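Local coordinates for protein glycerol-3-phosphate dehydrogenase [NAD(P)+] (Coxiella burnetii, PDB 3K96) that probably catalyses the NAD(P)H-dependent reduction of dihydroxyacetone phosphate to sn-glycerol 3-phosphate, the precursor for phospholipid synthesis, at residues H30-L44 with L93-V107. Sequence-based numbering, arbitrary orientation. Where two conformers were deposited one is given.
Sequences HPIAILGAGSWGTAL and LKASLEGVTDILIVV
Leu-35 packs from strand 32-35 against strand 102-105 and helix 93-97. Its CD1 lies 3.6 Å from CG2 of Ile-103, while CD2 meets CD1 of Leu-93 at 3.8 Å, the two leucines crossing at about a right angle. Beside it on the same face, Ala-33 rests its methyl against both Leu-97 CD2 and Val-100 CG1, and Met-119 also packs on Leu-35. The strands run parallel, their axes approaching to 4.7 Å and inclined by 22°, joined by four backbone hydrogen bonds: Ala-33 N to Asp-102 O, Leu-104 N to Ala-33 O, Leu-35 N to Leu-104 O and Val-106 N to Leu-35 O. On the other face Ile-34 and Leu-104 lie side by side, and Leu-44 CD1 reaches Leu-104 CD2.

Beyond the strand ends, Val-106 fits against the start of helix 39-49. Its CG1 touches Trp-40 CD1 at 3.5 Å; a chi1 of -166° swings that methyl away from the backbone N, and CG2 turns to Leu-44 CD1. A water accepts from Gly-41 N and donates to Val-106 O, linking the helix to the residue just after strand 102-105.

The opposite end is looser: exposed His-30 and Gly-99 come no nearer than 4.4 Å, from ND1 to O, and a second water joins Pro-31 O to Asp-102 N. The Asp-102 carboxylate turns to a salt bridge with Arg-128.

Gly-36, Gly-38 and Gly-41 fit the GxGxxG pattern; with Ser-39 and Trp-40 predicted to bind NADPH, this is consistent with the dinucleotide-binding strand-turn-helix of a Rossmann fold, with parallel strand 102-105 beside it.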
# COMPACT_ATOMS: atom_id res chain seq x y z
N HIS A 30 -23.98 15.72 -27.00
CA HIS A 30 -22.79 15.66 -27.83
C HIS A 30 -21.89 14.46 -27.54
O HIS A 30 -21.84 13.98 -26.42
CB HIS A 30 -21.99 16.95 -27.67
CG HIS A 30 -22.77 18.18 -27.99
ND1 HIS A 30 -23.13 18.52 -29.28
CD2 HIS A 30 -23.26 19.15 -27.19
CE1 HIS A 30 -23.82 19.65 -29.25
NE2 HIS A 30 -23.91 20.06 -28.00
N PRO A 31 -21.18 13.98 -28.57
CA PRO A 31 -20.28 12.88 -28.36
C PRO A 31 -19.02 13.32 -27.65
O PRO A 31 -18.66 14.49 -27.72
CB PRO A 31 -19.93 12.43 -29.79
CG PRO A 31 -20.91 13.08 -30.69
CD PRO A 31 -21.31 14.34 -30.00
N ILE A 32 -18.38 12.41 -26.93
CA ILE A 32 -17.11 12.72 -26.29
C ILE A 32 -16.07 11.95 -27.08
O ILE A 32 -16.34 10.85 -27.58
CB ILE A 32 -17.12 12.36 -24.79
CG1 ILE A 32 -15.77 12.75 -24.14
CG2 ILE A 32 -17.46 10.90 -24.58
CD1 ILE A 32 -15.81 12.71 -22.63
N ALA A 33 -14.90 12.55 -27.28
CA ALA A 33 -13.83 11.88 -28.01
C ALA A 33 -12.77 11.39 -27.03
O ALA A 33 -12.36 12.12 -26.12
CB ALA A 33 -13.20 12.84 -29.06
N ILE A 34 -12.34 10.14 -27.22
CA ILE A 34 -11.25 9.56 -26.44
C ILE A 34 -10.09 9.28 -27.39
O ILE A 34 -10.21 8.46 -28.30
CB ILE A 34 -11.68 8.27 -25.72
CG1 ILE A 34 -12.70 8.60 -24.63
CG2 ILE A 34 -10.45 7.56 -25.17
CD1 ILE A 34 -13.31 7.42 -23.92
N LEU A 35 -8.98 9.98 -27.16
CA LEU A 35 -7.79 9.87 -27.98
C LEU A 35 -6.82 8.92 -27.29
O LEU A 35 -6.27 9.24 -26.23
CB LEU A 35 -7.15 11.27 -28.17
CG LEU A 35 -8.08 12.40 -28.65
CD1 LEU A 35 -7.29 13.71 -28.90
CD2 LEU A 35 -8.89 12.01 -29.90
N GLY A 36 -6.62 7.75 -27.89
CA GLY A 36 -5.76 6.69 -27.31
C GLY A 36 -6.60 5.43 -27.12
O GLY A 36 -7.45 5.35 -26.21
N ALA A 37 -6.35 4.43 -27.96
CA ALA A 37 -7.11 3.21 -27.90
C ALA A 37 -6.35 2.07 -27.25
O ALA A 37 -6.42 0.91 -27.69
CB ALA A 37 -7.59 2.83 -29.30
N GLY A 38 -5.58 2.40 -26.22
CA GLY A 38 -4.90 1.37 -25.44
C GLY A 38 -5.97 0.74 -24.53
O GLY A 38 -7.19 1.04 -24.66
N SER A 39 -5.52 -0.11 -23.61
CA SER A 39 -6.43 -0.79 -22.68
C SER A 39 -7.26 0.20 -21.87
O SER A 39 -8.49 0.10 -21.81
CB SER A 39 -5.62 -1.65 -21.69
OG SER A 39 -4.78 -2.57 -22.38
N TRP A 40 -6.58 1.14 -21.24
CA TRP A 40 -7.25 2.10 -20.39
C TRP A 40 -8.19 3.01 -21.18
O TRP A 40 -9.34 3.19 -20.79
CB TRP A 40 -6.22 2.87 -19.54
CG TRP A 40 -6.79 3.84 -18.51
CD1 TRP A 40 -6.32 5.10 -18.23
CD2 TRP A 40 -7.94 3.65 -17.66
NE1 TRP A 40 -7.09 5.69 -17.26
CE2 TRP A 40 -8.08 4.82 -16.88
CE3 TRP A 40 -8.83 2.59 -17.45
CZ2 TRP A 40 -9.08 4.97 -15.93
CZ3 TRP A 40 -9.83 2.76 -16.52
CH2 TRP A 40 -9.96 3.93 -15.77
N GLY A 41 -7.72 3.58 -22.28
CA GLY A 41 -8.60 4.43 -23.12
C GLY A 41 -9.87 3.72 -23.55
O GLY A 41 -10.97 4.28 -23.50
N THR A 42 -9.71 2.45 -23.93
CA THR A 42 -10.83 1.65 -24.39
C THR A 42 -11.79 1.32 -23.24
O THR A 42 -13.00 1.31 -23.42
CB THR A 42 -10.35 0.36 -25.06
OG1 THR A 42 -9.45 0.66 -26.13
CG2 THR A 42 -11.54 -0.44 -25.61
N ALA A 43 -11.24 1.03 -22.05
CA ALA A 43 -12.05 0.73 -20.88
C ALA A 43 -12.91 1.95 -20.50
O ALA A 43 -14.08 1.83 -20.18
CB ALA A 43 -11.16 0.30 -19.69
N LEU A 44 -12.30 3.13 -20.52
CA LEU A 44 -13.05 4.37 -20.24
C LEU A 44 -14.15 4.56 -21.29
O LEU A 44 -15.28 4.99 -20.97
CB LEU A 44 -12.10 5.56 -20.23
CG LEU A 44 -11.27 5.73 -18.96
CD1 LEU A 44 -10.06 6.63 -19.21
CD2 LEU A 44 -12.16 6.23 -17.81
N LEU A 93 -8.02 12.08 -36.85
CA LEU A 93 -8.11 12.95 -35.69
C LEU A 93 -9.10 14.05 -35.93
O LEU A 93 -9.99 14.28 -35.11
CB LEU A 93 -6.74 13.55 -35.36
CG LEU A 93 -6.70 14.32 -34.06
CD1 LEU A 93 -7.06 13.39 -32.90
CD2 LEU A 93 -5.32 14.93 -33.87
N LYS A 94 -8.96 14.74 -37.05
CA LYS A 94 -9.86 15.84 -37.39
C LYS A 94 -11.31 15.38 -37.37
O LYS A 94 -12.16 16.02 -36.75
CB LYS A 94 -9.50 16.42 -38.77
CG LYS A 94 -10.34 17.66 -39.19
CD LYS A 94 -9.88 18.18 -40.55
CE LYS A 94 -10.79 19.27 -41.10
NZ LYS A 94 -10.79 20.49 -40.25
N ALA A 95 -11.58 14.26 -38.04
CA ALA A 95 -12.94 13.72 -38.11
C ALA A 95 -13.46 13.35 -36.73
O ALA A 95 -14.63 13.53 -36.43
CB ALA A 95 -12.96 12.50 -39.00
N SER A 96 -12.59 12.83 -35.88
CA SER A 96 -13.03 12.41 -34.55
C SER A 96 -13.44 13.62 -33.70
O SER A 96 -14.33 13.52 -32.85
CB SER A 96 -11.96 11.56 -33.85
OG SER A 96 -10.82 12.34 -33.51
N LEU A 97 -12.79 14.76 -33.93
CA LEU A 97 -13.07 15.97 -33.17
C LEU A 97 -14.12 16.90 -33.82
O LEU A 97 -14.52 17.88 -33.22
CB LEU A 97 -11.78 16.74 -32.90
CG LEU A 97 -10.73 15.96 -32.08
CD1 LEU A 97 -9.56 16.86 -31.82
CD2 LEU A 97 -11.31 15.44 -30.77
N GLU A 98 -14.56 16.59 -35.03
CA GLU A 98 -15.58 17.44 -35.68
C GLU A 98 -16.92 17.22 -34.97
O GLU A 98 -17.42 16.11 -34.90
CB GLU A 98 -15.66 17.11 -37.17
CG GLU A 98 -16.49 18.09 -38.02
CD GLU A 98 -15.86 19.48 -38.12
OE1 GLU A 98 -14.61 19.59 -38.09
OE2 GLU A 98 -16.63 20.47 -38.24
N GLY A 99 -17.50 18.29 -34.41
CA GLY A 99 -18.76 18.20 -33.67
C GLY A 99 -18.57 17.78 -32.22
O GLY A 99 -19.52 17.49 -31.50
N VAL A 100 -17.32 17.75 -31.78
CA VAL A 100 -16.99 17.34 -30.41
C VAL A 100 -16.20 18.46 -29.75
O VAL A 100 -15.31 19.03 -30.37
CB VAL A 100 -16.10 16.08 -30.42
CG1 VAL A 100 -15.51 15.80 -29.03
CG2 VAL A 100 -16.89 14.89 -30.96
N THR A 101 -16.54 18.80 -28.51
CA THR A 101 -15.75 19.81 -27.80
C THR A 101 -15.08 19.28 -26.53
O THR A 101 -14.15 19.92 -26.01
CB THR A 101 -16.57 21.03 -27.49
OG1 THR A 101 -17.70 20.62 -26.72
CG2 THR A 101 -17.02 21.73 -28.80
N ASP A 102 -15.55 18.14 -26.01
CA ASP A 102 -14.96 17.49 -24.81
C ASP A 102 -14.10 16.34 -25.25
O ASP A 102 -14.57 15.40 -25.89
CB ASP A 102 -16.03 17.01 -23.85
CG ASP A 102 -16.69 18.14 -23.09
OD1 ASP A 102 -16.17 19.28 -23.13
OD2 ASP A 102 -17.72 17.90 -22.44
N ILE A 103 -12.82 16.41 -24.89
CA ILE A 103 -11.82 15.43 -25.31
C ILE A 103 -11.09 14.82 -24.12
O ILE A 103 -10.65 15.53 -23.22
CB ILE A 103 -10.78 16.13 -26.19
CG1 ILE A 103 -11.49 16.96 -27.29
CG2 ILE A 103 -9.81 15.13 -26.78
CD1 ILE A 103 -10.58 17.91 -28.03
N LEU A 104 -10.93 13.50 -24.15
CA LEU A 104 -10.26 12.75 -23.08
C LEU A 104 -9.07 12.00 -23.67
O LEU A 104 -9.23 11.04 -24.42
CB LEU A 104 -11.25 11.80 -22.42
CG LEU A 104 -10.72 10.81 -21.39
CD1 LEU A 104 -9.95 11.51 -20.25
CD2 LEU A 104 -11.89 10.00 -20.87
N ILE A 105 -7.88 12.48 -23.36
CA ILE A 105 -6.66 11.91 -23.90
C ILE A 105 -6.11 10.81 -22.99
O ILE A 105 -5.90 11.03 -21.81
CB ILE A 105 -5.56 12.99 -24.04
CG1 ILE A 105 -6.06 14.17 -24.90
CG2 ILE A 105 -4.29 12.37 -24.58
CD1 ILE A 105 -5.09 15.34 -25.00
N VAL A 106 -5.83 9.64 -23.56
CA VAL A 106 -5.33 8.50 -22.80
C VAL A 106 -4.22 7.77 -23.59
O VAL A 106 -4.26 6.57 -23.75
CB VAL A 106 -6.47 7.50 -22.47
CG1 VAL A 106 -6.01 6.53 -21.40
CG2 VAL A 106 -7.72 8.22 -21.96
N VAL A 107 -3.24 8.52 -24.08
CA VAL A 107 -2.11 7.92 -24.78
C VAL A 107 -0.92 7.82 -23.80
O VAL A 107 -0.94 8.39 -22.71
CB VAL A 107 -1.76 8.76 -26.00
CG1 VAL A 107 -2.95 8.83 -26.96
CG2 VAL A 107 -1.33 10.16 -25.61
O HOH W 1 -18.20 17.06 -26.54
O HOH W 2 -5.32 3.84 -23.68